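Local structure of serine protease inhibitor 1 (Coprinopsis cinerea, 3VWC) at residues Ser1-Val9 / Asn44-Tyr55; Ala65-Ala73 / Leu117-Leu125. The protein is a beta-trefoil protein that probably inhibits serine endopeptidases. One frame throughout, in Å; residues are numbered along the deposited sequence.

Contact 1 of 2, residues Ser1-Val9 / Asn44-Tyr55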
# COMPACT_ATOMS: atom_id res chain seq x y z
N SER A 1 7.53 -4.26 -11.53
CA SER A 1 8.66 -3.39 -11.12
C SER A 1 8.16 -1.96 -11.01
O SER A 1 7.09 -1.65 -11.48
CB SER A 1 9.78 -3.44 -12.18
OG SER A 1 9.29 -2.93 -13.40
N ILE A 2 8.90 -1.13 -10.28
CA ILE A 2 8.61 0.29 -10.14
C ILE A 2 9.95 0.95 -9.88
O ILE A 2 10.84 0.35 -9.27
CB ILE A 2 7.60 0.55 -8.95
CG1 ILE A 2 7.24 2.01 -8.84
CG2 ILE A 2 8.19 0.05 -7.64
CD1 ILE A 2 6.17 2.36 -7.75
N LYS A 3 10.12 2.16 -10.39
CA LYS A 3 11.40 2.84 -10.22
C LYS A 3 11.51 3.22 -8.75
O LYS A 3 10.58 3.78 -8.19
CB LYS A 3 11.45 4.09 -11.11
CG LYS A 3 12.80 4.78 -11.09
CD LYS A 3 12.87 5.86 -12.15
CE LYS A 3 12.32 7.16 -11.59
NZ LYS A 3 11.99 8.17 -12.65
N PRO A 4 12.61 2.84 -8.09
CA PRO A 4 12.78 3.34 -6.72
C PRO A 4 12.76 4.86 -6.63
O PRO A 4 13.21 5.57 -7.56
CB PRO A 4 14.16 2.80 -6.30
CG PRO A 4 14.50 1.75 -7.29
CD PRO A 4 13.78 2.06 -8.55
N GLY A 5 12.21 5.38 -5.54
CA GLY A 5 12.13 6.81 -5.32
C GLY A 5 11.00 7.09 -4.35
O GLY A 5 10.58 6.19 -3.61
N THR A 6 10.52 8.32 -4.39
CA THR A 6 9.58 8.82 -3.39
C THR A 6 8.27 9.13 -4.11
O THR A 6 8.26 9.76 -5.18
CB THR A 6 10.13 10.13 -2.70
OG1 THR A 6 11.32 9.83 -1.96
CG2 THR A 6 9.09 10.74 -1.78
N TYR A 7 7.15 8.64 -3.54
CA TYR A 7 5.83 8.62 -4.19
C TYR A 7 4.69 9.04 -3.28
O TYR A 7 4.63 8.59 -2.13
CB TYR A 7 5.52 7.19 -4.65
CG TYR A 7 6.38 6.72 -5.79
CD1 TYR A 7 5.98 6.86 -7.11
CD2 TYR A 7 7.61 6.10 -5.54
CE1 TYR A 7 6.75 6.43 -8.15
CE2 TYR A 7 8.41 5.65 -6.60
CZ TYR A 7 7.96 5.81 -7.89
OH TYR A 7 8.71 5.39 -8.96
N GLU A 8 3.68 9.70 -3.86
CA GLU A 8 2.37 9.82 -3.23
C GLU A 8 1.53 8.64 -3.70
O GLU A 8 1.73 8.15 -4.82
CB GLU A 8 1.67 11.11 -3.66
CG GLU A 8 2.31 12.36 -3.07
CD GLU A 8 1.29 13.48 -2.86
OE1 GLU A 8 0.25 13.48 -3.56
OE2 GLU A 8 1.53 14.34 -1.98
N VAL A 9 0.80 8.05 -2.78
CA VAL A 9 0.03 6.83 -3.11
C VAL A 9 -1.45 7.03 -2.84
O VAL A 9 -1.80 7.40 -1.73
CB VAL A 9 0.54 5.62 -2.31
CG1 VAL A 9 -0.23 4.35 -2.66
CG2 VAL A 9 2.02 5.44 -2.50
N ASN A 44 2.97 12.03 3.83
CA ASN A 44 2.73 10.65 3.40
C ASN A 44 3.29 10.38 2.03
O ASN A 44 2.73 9.58 1.28
CB ASN A 44 1.25 10.29 3.44
CG ASN A 44 0.81 9.91 4.82
OD1 ASN A 44 1.27 8.90 5.36
ND2 ASN A 44 0.08 10.82 5.49
N SER A 45 4.43 10.97 1.74
CA SER A 45 5.24 10.47 0.63
C SER A 45 5.96 9.22 1.07
O SER A 45 6.72 9.19 2.05
CB SER A 45 6.24 11.54 0.14
OG SER A 45 5.55 12.66 -0.38
N TRP A 46 5.64 8.15 0.38
CA TRP A 46 6.23 6.87 0.64
C TRP A 46 7.61 6.83 0.01
O TRP A 46 7.83 7.46 -1.02
CB TRP A 46 5.33 5.80 0.00
CG TRP A 46 4.02 5.56 0.72
CD1 TRP A 46 2.97 6.44 0.86
CD2 TRP A 46 3.63 4.35 1.37
NE1 TRP A 46 1.92 5.81 1.50
CE2 TRP A 46 2.32 4.57 1.90
CE3 TRP A 46 4.29 3.15 1.67
CZ2 TRP A 46 1.62 3.57 2.59
CZ3 TRP A 46 3.58 2.13 2.34
CH2 TRP A 46 2.26 2.36 2.80
N VAL A 47 8.51 6.07 0.61
CA VAL A 47 9.76 5.76 -0.04
C VAL A 47 9.76 4.30 -0.48
O VAL A 47 9.48 3.37 0.30
CB VAL A 47 10.95 6.06 0.88
CG1 VAL A 47 12.26 5.62 0.21
CG2 VAL A 47 10.97 7.52 1.20
N VAL A 48 10.08 4.11 -1.76
CA VAL A 48 10.13 2.79 -2.38
C VAL A 48 11.58 2.41 -2.66
O VAL A 48 12.28 3.16 -3.34
CB VAL A 48 9.35 2.77 -3.69
CG1 VAL A 48 9.49 1.40 -4.34
CG2 VAL A 48 7.84 3.11 -3.44
N GLU A 49 12.05 1.33 -2.04
CA GLU A 49 13.42 0.88 -2.17
C GLU A 49 13.42 -0.50 -2.79
O GLU A 49 12.66 -1.37 -2.40
CB GLU A 49 14.12 0.80 -0.81
CG GLU A 49 14.18 2.12 -0.03
CD GLU A 49 15.54 2.80 -0.10
OE1 GLU A 49 16.41 2.35 -0.88
OE2 GLU A 49 15.67 3.89 0.50
N LYS A 50 14.30 -0.70 -3.76
CA LYS A 50 14.58 -2.04 -4.23
C LYS A 50 15.31 -2.91 -3.21
O LYS A 50 16.26 -2.48 -2.56
CB LYS A 50 15.40 -1.93 -5.53
CG LYS A 50 15.25 -3.12 -6.45
CD LYS A 50 16.16 -2.95 -7.68
CE LYS A 50 16.14 -4.19 -8.56
NZ LYS A 50 15.06 -4.09 -9.60
N ASP A 51 14.86 -4.15 -3.09
CA ASP A 51 15.39 -5.09 -2.12
C ASP A 51 15.48 -6.43 -2.81
O ASP A 51 14.48 -7.14 -2.92
CB ASP A 51 14.43 -5.19 -0.93
CG ASP A 51 14.95 -6.11 0.19
OD1 ASP A 51 16.17 -6.38 0.24
OD2 ASP A 51 14.12 -6.54 1.03
N ASP A 52 16.64 -6.70 -3.40
CA ASP A 52 16.78 -7.83 -4.31
C ASP A 52 15.81 -7.75 -5.50
O ASP A 52 15.80 -6.78 -6.27
CB ASP A 52 16.57 -9.15 -3.56
CG ASP A 52 17.86 -9.78 -3.11
OD1 ASP A 52 18.44 -10.57 -3.91
OD2 ASP A 52 18.28 -9.52 -1.95
N ASP A 53 14.95 -8.75 -5.61
CA ASP A 53 13.98 -8.77 -6.70
C ASP A 53 12.59 -8.31 -6.24
O ASP A 53 11.57 -8.75 -6.77
CB ASP A 53 13.87 -10.18 -7.30
CG ASP A 53 15.05 -10.53 -8.19
OD1 ASP A 53 15.20 -9.91 -9.27
OD2 ASP A 53 15.82 -11.44 -7.80
N ALA A 54 12.55 -7.52 -5.18
CA ALA A 54 11.26 -7.04 -4.67
C ALA A 54 11.50 -5.64 -4.10
O ALA A 54 12.55 -5.04 -4.32
CB ALA A 54 10.73 -8.00 -3.59
N TYR A 55 10.52 -5.13 -3.36
CA TYR A 55 10.61 -3.76 -2.85
C TYR A 55 10.24 -3.70 -1.39
O TYR A 55 9.47 -4.54 -0.88
CB TYR A 55 9.70 -2.80 -3.63
CG TYR A 55 10.08 -2.74 -5.09
CD1 TYR A 55 11.00 -1.78 -5.54
CD2 TYR A 55 9.54 -3.63 -6.00
CE1 TYR A 55 11.45 -1.79 -6.89
CE2 TYR A 55 9.98 -3.66 -7.34
CZ TYR A 55 10.89 -2.72 -7.77
OH TYR A 55 11.28 -2.72 -9.10
O HOH W 1 0.43 8.74 0.05
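Gly5 and Val48, then Tyr7 and Trp46, form two hydrogen-bonded pairs of an antiparallel ladder, with Thr6 and Val47 as the non-hydrogen-bonded pair between them. Val48 N gives the straighter bond of the first pair, reaching Gly5 O at 2.8 Å with 169° at the hydrogen; Gly5 N returns a more bent bond to Val48 O. In the second pair Tyr7 N and Trp46 O, then Trp46 N and Tyr7 O, are bonded.

The buried Val48 side chain can be followed outward. Its CB rests 3.6 Å from Gly5 O. With CG1 anti to the backbone N (chi1 176°), that methyl meets Ile2 CG2 at 3.8 Å, whereas CG2, the other branch, approaches Tyr7 CD2 obliquely at 3.7 Å. Ile2 CG2 is shared: it also sits over the centre of the Tyr55 ring, a CH-pi contact only 11° off the normal. The hydroxyl of that tyrosine accepts from Ile2 N (Ile2 N to Tyr55 OH 3.1 Å). Tyr7 OH donates to Lys3 O, a bond that fixes the outer end of the ring to the loop before the strand. Farther along, Val9 CG2 covers one face of the Trp46 pyrrole ring, 3.6 Å from CD1, while Trp46 NE1 is bonded to Val18 O. Water 1 joins Val9 N to Asn44 O where the direct ladder has ended.

Phe143 of strand 141-145 touches Ile2, Val9 and Val48, continuing this apolar face into the trefoil. The chemistry implies a division of labour: backbone groups supply most polar bonds across the contact, while the aromatic residues bond through their polar atoms and offer ring faces to methyl groups.

Contact 2 of 2, residues Ala65-Ala73 / Leu117-Leu125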
# COMPACT_ATOMS: atom_id res chain seq x y z
N ALA A 65 4.29 -4.00 6.50
CA ALA A 65 4.25 -5.42 6.55
C ALA A 65 2.84 -5.85 6.93
O ALA A 65 2.11 -5.07 7.58
CB ALA A 65 5.29 -5.91 7.60
N PRO A 66 2.46 -7.06 6.57
CA PRO A 66 1.13 -7.60 6.82
C PRO A 66 1.07 -8.29 8.17
O PRO A 66 2.07 -8.87 8.61
CB PRO A 66 0.94 -8.64 5.69
CG PRO A 66 2.38 -9.13 5.41
CD PRO A 66 3.28 -7.91 5.67
N GLN A 67 -0.05 -8.17 8.86
CA GLN A 67 -0.24 -8.89 10.11
C GLN A 67 -1.75 -9.10 10.31
O GLN A 67 -2.53 -8.17 10.17
CB GLN A 67 0.37 -8.10 11.26
CG GLN A 67 0.18 -8.73 12.63
CD GLN A 67 0.83 -7.92 13.71
OE1 GLN A 67 2.05 -7.98 13.88
NE2 GLN A 67 0.06 -7.01 14.31
N GLU A 68 -2.15 -10.36 10.41
CA GLU A 68 -3.54 -10.74 10.59
C GLU A 68 -4.42 -10.03 9.57
O GLU A 68 -5.45 -9.44 9.93
CB GLU A 68 -4.02 -10.45 12.01
CG GLU A 68 -3.38 -11.37 13.09
CD GLU A 68 -3.99 -11.12 14.48
OE1 GLU A 68 -3.89 -9.99 15.02
OE2 GLU A 68 -4.65 -12.04 15.01
N GLY A 69 -4.00 -10.06 8.32
CA GLY A 69 -4.86 -9.59 7.24
C GLY A 69 -4.90 -8.09 7.01
O GLY A 69 -5.73 -7.61 6.24
N LYS A 70 -4.08 -7.36 7.75
CA LYS A 70 -4.04 -5.90 7.65
C LYS A 70 -2.66 -5.39 7.45
O LYS A 70 -1.64 -6.03 7.77
CB LYS A 70 -4.66 -5.27 8.92
CG LYS A 70 -6.04 -5.86 9.27
CD LYS A 70 -7.14 -5.31 8.37
CE LYS A 70 -8.53 -5.66 8.93
NZ LYS A 70 -8.87 -4.86 10.13
N LEU A 71 -2.61 -4.16 6.94
CA LEU A 71 -1.32 -3.51 6.62
C LEU A 71 -0.85 -2.54 7.69
O LEU A 71 -1.60 -1.65 8.10
CB LEU A 71 -1.44 -2.78 5.27
CG LEU A 71 -0.15 -2.16 4.77
CD1 LEU A 71 0.90 -3.23 4.45
CD2 LEU A 71 -0.45 -1.32 3.51
N PHE A 72 0.37 -2.76 8.22
CA PHE A 72 0.92 -1.85 9.28
C PHE A 72 2.30 -1.35 8.92
O PHE A 72 3.01 -2.02 8.18
CB PHE A 72 1.10 -2.61 10.58
CG PHE A 72 -0.19 -3.11 11.21
CD1 PHE A 72 -0.73 -2.41 12.29
CD2 PHE A 72 -0.72 -4.35 10.89
CE1 PHE A 72 -1.86 -2.94 12.94
CE2 PHE A 72 -1.83 -4.93 11.55
CZ PHE A 72 -2.39 -4.22 12.62
N ALA A 73 2.66 -0.21 9.50
CA ALA A 73 4.04 0.20 9.61
C ALA A 73 4.70 -0.43 10.84
O ALA A 73 4.11 -0.49 11.95
CB ALA A 73 4.14 1.68 9.63
N LEU A 117 -9.98 6.92 7.32
CA LEU A 117 -9.22 6.34 8.46
C LEU A 117 -9.26 4.81 8.55
O LEU A 117 -8.58 4.20 9.39
CB LEU A 117 -9.56 7.00 9.83
CG LEU A 117 -9.25 8.50 9.89
CD1 LEU A 117 -9.77 9.13 11.21
CD2 LEU A 117 -7.76 8.76 9.77
N GLN A 118 -10.01 4.16 7.66
CA GLN A 118 -10.12 2.71 7.73
C GLN A 118 -8.79 2.09 7.29
O GLN A 118 -8.16 2.60 6.34
CB GLN A 118 -11.26 2.22 6.85
CG GLN A 118 -11.54 0.73 7.05
CD GLN A 118 -12.81 0.27 6.38
OE1 GLN A 118 -13.79 1.04 6.30
NE2 GLN A 118 -12.85 -0.98 5.98
N GLN A 119 -8.42 0.96 7.92
CA GLN A 119 -7.11 0.30 7.65
C GLN A 119 -7.09 -0.45 6.31
O GLN A 119 -8.05 -1.13 5.95
CB GLN A 119 -6.76 -0.66 8.78
CG GLN A 119 -5.33 -1.18 8.66
CD GLN A 119 -4.84 -1.93 9.86
OE1 GLN A 119 -3.64 -2.22 9.98
NE2 GLN A 119 -5.73 -2.23 10.78
N VAL A 120 -5.97 -0.33 5.60
CA VAL A 120 -5.75 -1.12 4.39
C VAL A 120 -5.59 -2.59 4.76
O VAL A 120 -5.02 -2.95 5.79
CB VAL A 120 -4.49 -0.57 3.69
CG1 VAL A 120 -4.14 -1.43 2.46
CG2 VAL A 120 -4.72 0.87 3.26
N GLU A 121 -6.20 -3.44 3.94
CA GLU A 121 -6.22 -4.88 4.16
C GLU A 121 -5.12 -5.54 3.32
O GLU A 121 -4.64 -4.95 2.38
CB GLU A 121 -7.59 -5.48 3.84
CG GLU A 121 -8.62 -4.79 4.75
CD GLU A 121 -10.03 -5.35 4.66
OE1 GLU A 121 -10.30 -6.20 3.79
OE2 GLU A 121 -10.87 -4.87 5.45
N VAL A 122 -4.74 -6.76 3.70
CA VAL A 122 -3.83 -7.57 2.90
C VAL A 122 -4.41 -8.95 2.72
O VAL A 122 -4.59 -9.69 3.67
CB VAL A 122 -2.44 -7.66 3.54
CG1 VAL A 122 -1.48 -8.41 2.63
CG2 VAL A 122 -1.88 -6.27 3.88
N ARG A 123 -4.76 -9.28 1.48
CA ARG A 123 -5.59 -10.47 1.17
C ARG A 123 -5.15 -11.07 -0.15
O ARG A 123 -4.66 -10.34 -1.01
CB ARG A 123 -7.06 -10.05 0.90
CG ARG A 123 -7.81 -9.32 1.99
CD ARG A 123 -9.29 -9.36 1.59
NE ARG A 123 -10.03 -8.15 1.90
CZ ARG A 123 -11.16 -7.78 1.29
NH1 ARG A 123 -11.68 -8.54 0.33
NH2 ARG A 123 -11.80 -6.68 1.65
N PRO A 124 -5.50 -12.34 -0.43
CA PRO A 124 -5.27 -12.81 -1.81
C PRO A 124 -5.97 -11.89 -2.81
O PRO A 124 -7.16 -11.60 -2.64
CB PRO A 124 -5.94 -14.19 -1.84
CG PRO A 124 -6.13 -14.59 -0.43
CD PRO A 124 -6.14 -13.36 0.43
N LEU A 125 -5.30 -11.52 -3.90
CA LEU A 125 -5.95 -10.67 -4.90
C LEU A 125 -6.82 -11.49 -5.82
O LEU A 125 -6.46 -12.64 -6.19
CB LEU A 125 -4.95 -9.90 -5.73
CG LEU A 125 -4.05 -8.91 -4.96
CD1 LEU A 125 -3.38 -7.99 -5.96
CD2 LEU A 125 -4.94 -8.07 -3.95
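Leu71 N and Val122 N are the two backbone donors used where hairpin 62-67/70-73 meets residues 120-122 in this beta-trefoil. The hairpin closes through a type I' turn from Gln67 to Lys70, secured by reciprocal backbone bonds between those two residues. Lys70 and Glu121 form a single bridge, their CA atoms 4.2 Å apart, so the join is local rather than a long ladder.

Its two bonds differ in shape. Val122 N reaches Gly69 O at 2.9 Å in an almost straight line (173°), but arrives 60° above the carbonyl plane and therefore not on a lone pair. Leu71 N reaches Val120 O at the same 2.9 Å, closer to the carbonyl plane though still tilted from it. Glu68 and Gly69 both have the positive phi of a type I' turn, and it is the second of these corner residues whose carbonyl serves Val122. Leu71 and Val120 also have backbone bonds to Ile33, which ties strand 31-35 into the same junction.

Apolar contacts lie beside these bonds. Val122 splits its branches: CG1, anti to the backbone N, meets Pro66 CB, and CG2 packs on Leu71 CB at 3.8 Å. Leu71 CD2 runs alongside Val120 CG1, while Trp108 is a further neighbour of Leu71. The extended Gln119 side chain brings its amide over one face of the Phe72 ring, the two planes 89° apart; which end of the amide is oxygen and which nitrogen is doubtful, so no bond is assigned to it.

Lys70 CD lies alongside Glu121 CG, with the two side chains pointing the same way. The carboxylate's charge is met within its own segment: Glu121 OE1 accepts from both NE and NH2 of Arg123, each at 2.7 Å, side-on and near the guanidinium plane.

Overall arrangement
From the N terminus, contact 1 closes first: residues 44-55 return to 1-9, enclosing a loop that contains strands 18-19 and 31-35. The chain then continues through strand 54-59 into its sheet neighbour 62-67, and from there into contact 2, whose loop is closed when 117-125 comes back to 65-73. The loops neither nest nor cross; they follow in series. Their contact centres lie 18 Å apart on opposite sides of the chain's centre, although the nearest atoms are about 5 Å apart. Contact 1 joins the N-terminal strand to 46-51, whereas contact 2 ties the large antiparallel sheet to the small 107-109/121-123 pair, and strand 31-35 borders that junction.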